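Local coordinates for protein neural-cadherin (Drosophila melanogaster, PDB 3UBF) that mediates calcium-dependent, homophilic adhesion between cells as a neural cadherin, here represented by three consecutive extracellular cadherin domains, at residues 44-47 against 51-54; 128-133 against 201-206; 234-239 against 303-308. All blocks are in the same frame, centred on the assembly; numbering follows the deposited sequence.

Interaction 1: 44-47 against 51-54; sequences VTVE and AVRV
The guanidinium of R53 meets the carboxylate of E47 at an angle, their planes 60° apart. CD of E47 lies at the guanidinium edge, in its plane, while OE1 comes in obliquely to make a salt bridge with R53 NH1 at 3.3 Å. Below the charges, the aliphatic parts cross, with E47 CG 3.5 Å from R53 CD. A bend at chi3 (68°) turns the end of R53 out of the line of its chain, and its NE is hydrogen-bonded to the carbonyl of G20, so the guanidinium is held by the E47 carboxylate and by this carbonyl, which lies just before strand 22-25. This is the tight hairpin between strands 44-46 and 51-54 in the first cadherin domain; strand 51-54 is the middle one of its sheet, with 22-25 on its other flank. T45 and R53 form the hydrogen-bonded antiparallel pair: T45 N reaches R53 O and R53 N reaches T45 O, both at 2.8 Å. Nearer the turn, E47 N points to A51 O, 2.9 Å away and nearly straight. On the face bearing V46, V52 straddles its neighbours. With CG1 anti to the backbone N (chi1 176°), that methyl meets V44 CG1 at 3.7 Å, whereas its CG2 lies 4.0 Å from V46 CG2. V44, V46 and V52 all touch F71 of the facing sheet.

Interaction 2: 128-133 against 201-206; sequences FTLQAR and ERLSIV
The apolar contact is made by F128, L130 and L203, and it centres on one leucine. L203 puts methyl CD1 over the face of the F128 ring, 3.9 Å from the ring centroid and only 10° off the normal, a clear CH-pi contact. Its other methyl, CD2, comes down beside that, 3.8 Å from F128 CD2, so both branches of the leucine rest on the phenyl group. The two side chains lie alongside each other and point opposite ways, each with CG anti to its own backbone N (chi1 -170° for F128, 169° for L203). L130 joins from the side: its CD2 lies at the edge of the F128 ring, in the ring plane, and 4.4 Å from CD2 of L203.

No hydrogen bond crosses between 128-133 and 201-206; the polar bonds run within a segment or to other parts of the domain. Q131 folds its amide back, NE2 giving a 3.2 Å bond to T129 O from above the carbonyl plane. That carbonyl also takes N108 ND2, while N108 OD1 receives Q131 N. Across the way, S204 OG is held by E176 and R210.

The contact lies in the interior of the second cadherin domain, between the two sheets of its beta sandwich: 126-133 belongs to one, 201-207 to the other. V163 of the adjoining strand 162-165 touches L130 and L203, M113 of strand 113-117 packs on F128 and L130, and V181 of strand 176-185 touches L130.

Interaction 3: 234-239 against 303-308; sequences ISIKAK and VDLTIR
I234 and I236 meet L305 through methyl groups alone, and the polar bond nearby, from the backbone N of A238 to the phenol OH of Y248, ties strand 232-239 to strand 246-253 of the facing sheet. Nothing polar joins 234-239 to 303-308, whose nearest CA atoms, those of I236 and L305, are still 9.1 Å apart. L305 and the two isoleucines together bridge that distance. L305 CG is anti to the backbone N (chi1 172°), which carries the isobutyl group out from its strand, and the two methyls then divide the work. CD1 lies 3.9 Å from CG2 of I234 and 4.2 Å from that residue's CD1, so the leucine branch settles against both the short and the long arm of the isoleucine. CD2 takes the end of I236, whose CD1 comes to 3.8 Å, and stays within 4.1 Å of I234 CG2. I234 and L305 run past one another in opposite senses, whereas I236 comes across L305 at a slant. V269 of strand 268-271 touches all three side chains, and Y219 of strand 219-224 covers I236 and L305. Strand 232-239 lies in one sheet and strand 300-310 in the facing one, and their aliphatic side chains pack between, I236 and L305 buried, I234 partly exposed: this is the hydrophobic interior of the two-sheet Greek-key sandwich of a cadherin repeat, here the third domain.

How the interactions relate
From the N terminus the three contacts follow in series, with none nested or crossing. Interaction 1 closes a turn of only three residues within one sheet of the first domain. Interactions 2 and 3 close far longer loops, 67 and 63 residues, each bringing the two sheets of its own domain together; a leucine from the strand near the domain's end plays the same part in both. Interaction 1 stands well apart, its centre 48 Å from that of interaction 2 and 57 Å from that of interaction 3. The latter two do not touch, yet their nearest atoms are about 5 Å apart, where K239 of the third domain nears the F128 ring of the second.

Interaction 1: 44-47 against 51-54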
ATOM      1  N   VAL A  44       1.341  -8.459 -31.912  1.00 46.51           N
ATOM      2  CA  VAL A  44       0.862  -7.558 -32.951  1.00 45.54           C
ATOM      3  C   VAL A  44       0.755  -8.247 -34.294  1.00 47.82           C
ATOM      4  O   VAL A  44       1.591  -9.085 -34.628  1.00 49.69           O
ATOM      5  CB  VAL A  44       1.768  -6.283 -33.118  1.00 43.34           C
ATOM      6  CG1 VAL A  44       1.650  -5.338 -31.920  1.00 41.16           C
ATOM      7  CG2 VAL A  44       3.220  -6.659 -33.372  1.00 43.59           C
ATOM      8  N   THR A  45      -0.295  -7.911 -35.044  1.00 48.61           N
ATOM      9  CA  THR A  45      -0.352  -8.180 -36.482  1.00 50.39           C
ATOM     10  C   THR A  45      -0.173  -6.844 -37.172  1.00 48.69           C
ATOM     11  O   THR A  45      -0.421  -5.792 -36.575  1.00 46.97           O
ATOM     12  CB  THR A  45      -1.702  -8.778 -36.945  1.00 52.91           C
ATOM     13  OG1 THR A  45      -2.773  -7.902 -36.576  1.00 52.65           O
ATOM     14  CG2 THR A  45      -1.939 -10.142 -36.338  1.00 55.17           C
ATOM     15  N   VAL A  46       0.264  -6.883 -38.426  1.00 49.83           N
ATOM     16  CA  VAL A  46       0.397  -5.668 -39.227  1.00 48.31           C
ATOM     17  C   VAL A  46      -0.506  -5.796 -40.429  1.00 50.08           C
ATOM     18  O   VAL A  46      -0.405  -6.765 -41.174  1.00 52.63           O
ATOM     19  CB  VAL A  46       1.848  -5.430 -39.668  1.00 47.69           C
ATOM     20  CG1 VAL A  46       1.906  -4.375 -40.748  1.00 47.43           C
ATOM     21  CG2 VAL A  46       2.689  -5.005 -38.481  1.00 45.54           C
ATOM     22  N   GLU A  47      -1.403  -4.831 -40.602  1.00 49.66           N
ATOM     23  CA  GLU A  47      -2.298  -4.830 -41.756  1.00 51.84           C
ATOM     24  C   GLU A  47      -1.549  -4.437 -43.019  1.00 51.71           C
ATOM     25  O   GLU A  47      -0.451  -3.889 -42.960  1.00 50.13           O
ATOM     26  CB  GLU A  47      -3.487  -3.890 -41.541  1.00 51.97           C
ATOM     27  CG  GLU A  47      -4.467  -4.325 -40.454  1.00 54.17           C
ATOM     28  CD  GLU A  47      -5.317  -5.531 -40.838  1.00 61.20           C
ATOM     29  OE1 GLU A  47      -5.167  -6.582 -40.172  1.00 63.25           O
ATOM     30  OE2 GLU A  47      -6.135  -5.439 -41.797  1.00 65.49           O
ATOM     31  N   ALA A  51      -1.435  -0.365 -40.571  1.00 44.24           N
ATOM     32  CA  ALA A  51      -2.013  -0.304 -39.233  1.00 43.67           C
ATOM     33  C   ALA A  51      -1.473  -1.459 -38.391  1.00 43.34           C
ATOM     34  O   ALA A  51      -1.542  -2.615 -38.814  1.00 44.72           O
ATOM     35  CB  ALA A  51      -3.530  -0.338 -39.293  1.00 44.94           C
ATOM     36  N   VAL A  52      -0.911  -1.138 -37.222  1.00 42.21           N
ATOM     37  CA  VAL A  52      -0.436  -2.162 -36.276  1.00 41.99           C
ATOM     38  C   VAL A  52      -1.532  -2.536 -35.266  1.00 42.73           C
ATOM     39  O   VAL A  52      -2.011  -1.693 -34.510  1.00 42.79           O
ATOM     40  CB  VAL A  52       0.854  -1.724 -35.556  1.00 40.85           C
ATOM     41  CG1 VAL A  52       1.259  -2.751 -34.519  1.00 41.50           C
ATOM     42  CG2 VAL A  52       1.994  -1.535 -36.558  1.00 40.22           C
ATOM     43  N   ARG A  53      -1.930  -3.801 -35.257  1.00 44.24           N
ATOM     44  CA  ARG A  53      -3.065  -4.227 -34.437  1.00 45.78           C
ATOM     45  C   ARG A  53      -2.683  -5.209 -33.352  1.00 45.90           C
ATOM     46  O   ARG A  53      -1.782  -6.031 -33.533  1.00 46.31           O
ATOM     47  CB  ARG A  53      -4.177  -4.819 -35.312  1.00 48.25           C
ATOM     48  CG  ARG A  53      -4.817  -3.785 -36.234  1.00 49.33           C
ATOM     49  CD  ARG A  53      -5.765  -4.401 -37.212  1.00 51.74           C
ATOM     50  NE  ARG A  53      -6.942  -4.924 -36.534  1.00 55.98           N
ATOM     51  CZ  ARG A  53      -7.935  -5.571 -37.135  1.00 59.83           C
ATOM     52  NH1 ARG A  53      -7.906  -5.781 -38.453  1.00 60.69           N
ATOM     53  NH2 ARG A  53      -8.966  -6.001 -36.412  1.00 62.44           N
ATOM     54  N   VAL A  54      -3.387  -5.116 -32.229  1.00 45.86           N
ATOM     55  CA  VAL A  54      -3.212  -6.035 -31.106  1.00 46.21           C
ATOM     56  C   VAL A  54      -3.636  -7.438 -31.530  1.00 48.75           C
ATOM     57  O   VAL A  54      -4.775  -7.648 -31.968  1.00 50.84           O
ATOM     58  CB  VAL A  54      -4.048  -5.594 -29.868  1.00 46.63           C
ATOM     59  CG1 VAL A  54      -3.760  -6.481 -28.676  1.00 47.29           C
ATOM     60  CG2 VAL A  54      -3.779  -4.138 -29.512  1.00 44.10           C
TER

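Interaction 2: 128-133 against 201-206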
ATOM      1  N   PHE A 128       2.999 -12.891  13.929  1.00 35.52           N
ATOM      2  CA  PHE A 128       2.473 -11.787  13.111  1.00 35.86           C
ATOM      3  C   PHE A 128       2.565 -12.160  11.650  1.00 36.24           C
ATOM      4  O   PHE A 128       3.447 -12.916  11.242  1.00 36.33           O
ATOM      5  CB  PHE A 128       3.492 -10.691  13.428  1.00 35.31           C
ATOM      6  CG  PHE A 128       3.104  -9.335  12.910  1.00 35.12           C
ATOM      7  CD1 PHE A 128       2.227  -8.523  13.633  1.00 35.96           C
ATOM      8  CD2 PHE A 128       3.637  -8.857  11.726  1.00 34.05           C
ATOM      9  CE1 PHE A 128       1.872  -7.264  13.171  1.00 35.40           C
ATOM     10  CE2 PHE A 128       3.301  -7.597  11.264  1.00 35.63           C
ATOM     11  CZ  PHE A 128       2.408  -6.800  11.984  1.00 35.40           C
ATOM     12  N   THR A 129       1.656 -11.596  10.861  1.00 36.56           N
ATOM     13  CA  THR A 129       1.580 -11.865   9.438  1.00 36.84           C
ATOM     14  C   THR A 129       1.806 -10.559   8.695  1.00 36.73           C
ATOM     15  O   THR A 129       0.937  -9.672   8.691  1.00 37.09           O
ATOM     16  CB  THR A 129       0.199 -12.440   9.067  1.00 37.93           C
ATOM     17  OG1 THR A 129      -0.053 -13.604   9.861  1.00 39.42           O
ATOM     18  CG2 THR A 129       0.129 -12.820   7.598  1.00 37.53           C
ATOM     19  N   LEU A 130       2.978 -10.436   8.082  1.00 36.00           N
ATOM     20  CA  LEU A 130       3.250  -9.320   7.190  1.00 36.06           C
ATOM     21  C   LEU A 130       2.299  -9.380   6.012  1.00 36.82           C
ATOM     22  O   LEU A 130       2.096 -10.454   5.436  1.00 37.19           O
ATOM     23  CB  LEU A 130       4.688  -9.378   6.681  1.00 35.64           C
ATOM     24  CG  LEU A 130       5.782  -9.412   7.745  1.00 35.39           C
ATOM     25  CD1 LEU A 130       7.095  -9.701   7.056  1.00 34.51           C
ATOM     26  CD2 LEU A 130       5.827  -8.091   8.549  1.00 33.52           C
ATOM     27  N   GLN A 131       1.691  -8.240   5.680  1.00 37.04           N
ATOM     28  CA  GLN A 131       0.816  -8.150   4.511  1.00 38.41           C
ATOM     29  C   GLN A 131       1.143  -6.891   3.758  1.00 38.26           C
ATOM     30  O   GLN A 131       0.907  -5.791   4.252  1.00 38.76           O
ATOM     31  CB  GLN A 131      -0.660  -8.140   4.901  1.00 39.08           C
ATOM     32  CG  GLN A 131      -1.144  -9.427   5.560  1.00 43.11           C
ATOM     33  CD  GLN A 131      -2.342  -9.199   6.481  1.00 48.50           C
ATOM     34  OE1 GLN A 131      -3.401  -8.730   6.037  1.00 51.04           O
ATOM     35  NE2 GLN A 131      -2.172  -9.514   7.776  1.00 48.41           N
ATOM     36  N   ALA A 132       1.720  -7.059   2.574  1.00 38.20           N
ATOM     37  CA  ALA A 132       1.919  -5.958   1.652  1.00 37.75           C
ATOM     38  C   ALA A 132       0.967  -6.112   0.468  1.00 38.74           C
ATOM     39  O   ALA A 132       0.498  -7.210   0.163  1.00 39.37           O
ATOM     40  CB  ALA A 132       3.349  -5.934   1.181  1.00 37.61           C
ATOM     41  N   ARG A 133       0.684  -4.999  -0.192  1.00 39.08           N
ATOM     42  CA  ARG A 133      -0.131  -4.986  -1.385  1.00 40.12           C
ATOM     43  C   ARG A 133       0.680  -4.370  -2.504  1.00 39.94           C
ATOM     44  O   ARG A 133       1.276  -3.301  -2.329  1.00 40.21           O
ATOM     45  CB  ARG A 133      -1.386  -4.155  -1.134  1.00 41.07           C
ATOM     46  CG  ARG A 133      -2.305  -3.999  -2.320  1.00 44.26           C
ATOM     47  CD  ARG A 133      -3.442  -3.038  -1.972  1.00 48.67           C
ATOM     48  NE  ARG A 133      -4.345  -3.595  -0.961  1.00 51.06           N
ATOM     49  CZ  ARG A 133      -5.084  -2.868  -0.119  1.00 52.03           C
ATOM     50  NH1 ARG A 133      -5.882  -3.472   0.762  1.00 51.13           N
ATOM     51  NH2 ARG A 133      -5.016  -1.540  -0.148  1.00 52.42           N
ATOM     52  N   GLU A 201      10.419  -1.891   6.965  1.00 32.69           N
ATOM     53  CA  GLU A 201       9.668  -1.552   8.166  1.00 32.43           C
ATOM     54  C   GLU A 201      10.180  -2.264   9.405  1.00 32.01           C
ATOM     55  O   GLU A 201      10.698  -3.384   9.339  1.00 31.84           O
ATOM     56  CB  GLU A 201       8.176  -1.881   7.994  1.00 31.70           C
ATOM     57  CG  GLU A 201       7.349  -0.775   7.339  1.00 33.20           C
ATOM     58  CD  GLU A 201       7.233   0.497   8.175  1.00 36.27           C
ATOM     59  OE1 GLU A 201       7.663   0.531   9.355  1.00 38.91           O
ATOM     60  OE2 GLU A 201       6.719   1.489   7.635  1.00 38.42           O
ATOM     61  N   ARG A 202       9.979  -1.621  10.544  1.00 32.15           N
ATOM     62  CA  ARG A 202      10.388  -2.165  11.821  1.00 31.60           C
ATOM     63  C   ARG A 202       9.239  -2.883  12.507  1.00 31.23           C
ATOM     64  O   ARG A 202       8.203  -2.288  12.795  1.00 31.33           O
ATOM     65  CB  ARG A 202      10.893  -1.047  12.715  1.00 32.14           C
ATOM     66  CG  ARG A 202      11.435  -1.506  14.027  1.00 30.88           C
ATOM     67  CD  ARG A 202      11.901  -0.307  14.759  1.00 31.12           C
ATOM     68  NE  ARG A 202      12.515  -0.603  16.047  1.00 32.34           N
ATOM     69  CZ  ARG A 202      11.853  -0.738  17.193  1.00 31.44           C
ATOM     70  NH1 ARG A 202      10.524  -0.652  17.220  1.00 29.48           N
ATOM     71  NH2 ARG A 202      12.529  -0.970  18.314  1.00 31.45           N
ATOM     72  N   LEU A 203       9.462  -4.165  12.781  1.00 31.02           N
ATOM     73  CA  LEU A 203       8.524  -4.997  13.514  1.00 30.37           C
ATOM     74  C   LEU A 203       9.062  -5.215  14.928  1.00 30.69           C
ATOM     75  O   LEU A 203      10.174  -5.746  15.138  1.00 30.46           O
ATOM     76  CB  LEU A 203       8.261  -6.320  12.782  1.00 29.41           C
ATOM     77  CG  LEU A 203       7.509  -7.436  13.530  1.00 29.29           C
ATOM     78  CD1 LEU A 203       6.166  -6.964  14.073  1.00 29.09           C
ATOM     79  CD2 LEU A 203       7.324  -8.658  12.658  1.00 27.11           C
ATOM     80  N   SER A 204       8.250  -4.770  15.880  1.00 30.77           N
ATOM     81  CA  SER A 204       8.547  -4.847  17.292  1.00 31.45           C
ATOM     82  C   SER A 204       7.714  -5.959  17.906  1.00 31.08           C
ATOM     83  O   SER A 204       6.483  -5.895  17.885  1.00 31.28           O
ATOM     84  CB  SER A 204       8.202  -3.516  17.969  1.00 32.34           C
ATOM     85  OG  SER A 204       7.903  -3.733  19.338  1.00 34.27           O
ATOM     86  N   ILE A 205       8.391  -6.976  18.438  1.00 30.58           N
ATOM     87  CA  ILE A 205       7.732  -8.097  19.104  1.00 30.25           C
ATOM     88  C   ILE A 205       8.168  -8.082  20.563  1.00 30.40           C
ATOM     89  O   ILE A 205       9.358  -8.130  20.854  1.00 30.52           O
ATOM     90  CB  ILE A 205       8.109  -9.437  18.435  1.00 30.34           C
ATOM     91  CG1 ILE A 205       7.817  -9.385  16.931  1.00 29.14           C
ATOM     92  CG2 ILE A 205       7.367 -10.590  19.083  1.00 30.72           C
ATOM     93  CD1 ILE A 205       8.502 -10.457  16.125  1.00 29.75           C
ATOM     94  N   VAL A 206       7.208  -7.953  21.471  1.00 30.32           N
ATOM     95  CA  VAL A 206       7.517  -7.820  22.892  1.00 30.72           C
ATOM     96  C   VAL A 206       7.146  -9.108  23.633  1.00 31.28           C
ATOM     97  O   VAL A 206       6.070  -9.668  23.415  1.00 31.54           O
ATOM     98  CB  VAL A 206       6.831  -6.571  23.512  1.00 31.78           C
ATOM     99  CG1 VAL A 206       6.993  -6.531  25.040  1.00 32.30           C
ATOM    100  CG2 VAL A 206       7.402  -5.303  22.920  1.00 30.34           C
TER

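Interaction 3: 234-239 against 303-308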
ATOM      1  N   ILE A 234     -15.553  11.737  15.973  1.00 42.24           N
ATOM      2  CA  ILE A 234     -14.453  10.894  15.537  1.00 41.00           C
ATOM      3  C   ILE A 234     -14.488   9.594  16.326  1.00 41.87           C
ATOM      4  O   ILE A 234     -14.918   9.581  17.487  1.00 42.40           O
ATOM      5  CB  ILE A 234     -13.076  11.638  15.654  1.00 39.07           C
ATOM      6  CG1 ILE A 234     -11.930  10.792  15.076  1.00 38.25           C
ATOM      7  CG2 ILE A 234     -12.814  12.099  17.081  1.00 37.84           C
ATOM      8  CD1 ILE A 234     -10.721  11.601  14.657  1.00 36.60           C
ATOM      9  N   SER A 235     -14.078   8.505  15.679  1.00 42.13           N
ATOM     10  CA  SER A 235     -13.937   7.218  16.351  1.00 43.10           C
ATOM     11  C   SER A 235     -12.477   6.936  16.595  1.00 41.50           C
ATOM     12  O   SER A 235     -11.659   7.000  15.682  1.00 41.26           O
ATOM     13  CB  SER A 235     -14.528   6.076  15.521  1.00 45.14           C
ATOM     14  OG  SER A 235     -15.875   5.840  15.878  1.00 48.41           O
ATOM     15  N   ILE A 236     -12.155   6.614  17.834  1.00 41.34           N
ATOM     16  CA  ILE A 236     -10.800   6.255  18.182  1.00 40.21           C
ATOM     17  C   ILE A 236     -10.760   4.786  18.571  1.00 41.47           C
ATOM     18  O   ILE A 236     -11.635   4.292  19.288  1.00 43.53           O
ATOM     19  CB  ILE A 236     -10.259   7.184  19.271  1.00 39.11           C
ATOM     20  CG1 ILE A 236      -9.951   8.539  18.645  1.00 38.62           C
ATOM     21  CG2 ILE A 236      -9.000   6.630  19.883  1.00 38.45           C
ATOM     22  CD1 ILE A 236     -10.377   9.675  19.486  1.00 40.37           C
ATOM     23  N   LYS A 237      -9.766   4.074  18.059  1.00 40.96           N
ATOM     24  CA  LYS A 237      -9.645   2.671  18.389  1.00 42.15           C
ATOM     25  C   LYS A 237      -8.206   2.312  18.695  1.00 40.66           C
ATOM     26  O   LYS A 237      -7.279   2.781  18.027  1.00 39.44           O
ATOM     27  CB  LYS A 237     -10.200   1.788  17.269  1.00 43.96           C
ATOM     28  CG  LYS A 237     -10.694   0.452  17.773  1.00 48.30           C
ATOM     29  CD  LYS A 237     -11.268  -0.408  16.660  1.00 54.35           C
ATOM     30  CE  LYS A 237     -10.291  -1.506  16.254  1.00 56.06           C
ATOM     31  NZ  LYS A 237     -10.980  -2.662  15.603  1.00 59.86           N
ATOM     32  N   ALA A 238      -8.036   1.492  19.726  1.00 40.61           N
ATOM     33  CA  ALA A 238      -6.735   0.964  20.077  1.00 39.46           C
ATOM     34  C   ALA A 238      -6.797  -0.548  20.034  1.00 40.87           C
ATOM     35  O   ALA A 238      -7.834  -1.155  20.307  1.00 42.60           O
ATOM     36  CB  ALA A 238      -6.293   1.457  21.430  1.00 38.55           C
ATOM     37  N   LYS A 239      -5.684  -1.149  19.649  1.00 40.33           N
ATOM     38  CA  LYS A 239      -5.601  -2.577  19.533  1.00 41.31           C
ATOM     39  C   LYS A 239      -5.056  -3.075  20.852  1.00 41.78           C
ATOM     40  O   LYS A 239      -4.064  -2.546  21.360  1.00 41.06           O
ATOM     41  CB  LYS A 239      -4.660  -2.943  18.392  1.00 41.15           C
ATOM     42  CG  LYS A 239      -4.407  -4.414  18.263  1.00 43.21           C
ATOM     43  CD  LYS A 239      -3.446  -4.700  17.156  1.00 43.01           C
ATOM     44  CE  LYS A 239      -3.244  -6.174  17.057  1.00 45.88           C
ATOM     45  NZ  LYS A 239      -2.774  -6.538  15.703  1.00 50.16           N
ATOM     46  N   VAL A 303      -2.938   9.123  23.205  1.00 38.07           N
ATOM     47  CA  VAL A 303      -2.772   9.664  21.866  1.00 36.91           C
ATOM     48  C   VAL A 303      -3.364  11.074  21.826  1.00 36.92           C
ATOM     49  O   VAL A 303      -4.261  11.389  22.597  1.00 37.07           O
ATOM     50  CB  VAL A 303      -3.434   8.734  20.808  1.00 36.17           C
ATOM     51  CG1 VAL A 303      -4.966   8.817  20.858  1.00 35.58           C
ATOM     52  CG2 VAL A 303      -2.890   9.007  19.421  1.00 34.49           C
ATOM     53  N   ASP A 304      -2.849  11.925  20.947  1.00 37.22           N
ATOM     54  CA  ASP A 304      -3.405  13.273  20.793  1.00 37.90           C
ATOM     55  C   ASP A 304      -4.623  13.242  19.914  1.00 36.37           C
ATOM     56  O   ASP A 304      -4.642  12.574  18.873  1.00 35.50           O
ATOM     57  CB  ASP A 304      -2.412  14.232  20.153  1.00 39.42           C
ATOM     58  CG  ASP A 304      -1.167  14.391  20.960  1.00 43.83           C
ATOM     59  OD1 ASP A 304      -1.268  14.679  22.177  1.00 47.84           O
ATOM     60  OD2 ASP A 304      -0.077  14.229  20.361  1.00 49.57           O
ATOM     61  N   LEU A 305      -5.642  13.957  20.362  1.00 35.98           N
ATOM     62  CA  LEU A 305      -6.779  14.268  19.533  1.00 35.43           C
ATOM     63  C   LEU A 305      -6.864  15.792  19.410  1.00 35.78           C
ATOM     64  O   LEU A 305      -6.867  16.518  20.416  1.00 36.39           O
ATOM     65  CB  LEU A 305      -8.057  13.674  20.123  1.00 35.63           C
ATOM     66  CG  LEU A 305      -9.391  14.063  19.484  1.00 35.85           C
ATOM     67  CD1 LEU A 305      -9.436  13.738  18.003  1.00 35.51           C
ATOM     68  CD2 LEU A 305     -10.528  13.364  20.217  1.00 36.45           C
ATOM     69  N   THR A 306      -6.888  16.261  18.168  1.00 34.75           N
ATOM     70  CA  THR A 306      -6.995  17.671  17.888  1.00 35.25           C
ATOM     71  C   THR A 306      -8.325  17.901  17.185  1.00 35.31           C
ATOM     72  O   THR A 306      -8.619  17.255  16.171  1.00 35.36           O
ATOM     73  CB  THR A 306      -5.808  18.143  17.033  1.00 36.08           C
ATOM     74  OG1 THR A 306      -4.592  17.821  17.718  1.00 36.95           O
ATOM     75  CG2 THR A 306      -5.852  19.639  16.801  1.00 36.13           C
ATOM     76  N   ILE A 307      -9.146  18.791  17.739  1.00 35.86           N
ATOM     77  CA  ILE A 307     -10.413  19.134  17.106  1.00 36.09           C
ATOM     78  C   ILE A 307     -10.441  20.601  16.734  1.00 37.36           C
ATOM     79  O   ILE A 307     -10.391  21.480  17.592  1.00 38.47           O
ATOM     80  CB  ILE A 307     -11.638  18.779  17.985  1.00 36.37           C
ATOM     81  CG1 ILE A 307     -11.599  17.292  18.372  1.00 34.81           C
ATOM     82  CG2 ILE A 307     -12.939  19.158  17.264  1.00 36.04           C
ATOM     83  CD1 ILE A 307     -12.757  16.832  19.229  1.00 33.88           C
ATOM     84  N   ARG A 308     -10.516  20.849  15.436  1.00 38.22           N
ATOM     85  CA  ARG A 308     -10.666  22.189  14.911  1.00 40.02           C
ATOM     86  C   ARG A 308     -12.127  22.488  14.602  1.00 40.36           C
ATOM     87  O   ARG A 308     -12.855  21.644  14.073  1.00 39.68           O
ATOM     88  CB  ARG A 308      -9.820  22.356  13.665  1.00 40.95           C
ATOM     89  CG  ARG A 308      -8.331  22.315  13.938  1.00 44.65           C
ATOM     90  CD  ARG A 308      -7.527  21.991  12.675  1.00 51.52           C
ATOM     91  NE  ARG A 308      -6.106  22.315  12.827  1.00 57.15           N
ATOM     92  CZ  ARG A 308      -5.158  21.451  13.193  1.00 59.87           C
ATOM     93  NH1 ARG A 308      -5.450  20.171  13.448  1.00 59.70           N
ATOM     94  NH2 ARG A 308      -3.904  21.870  13.294  1.00 63.19           N
TER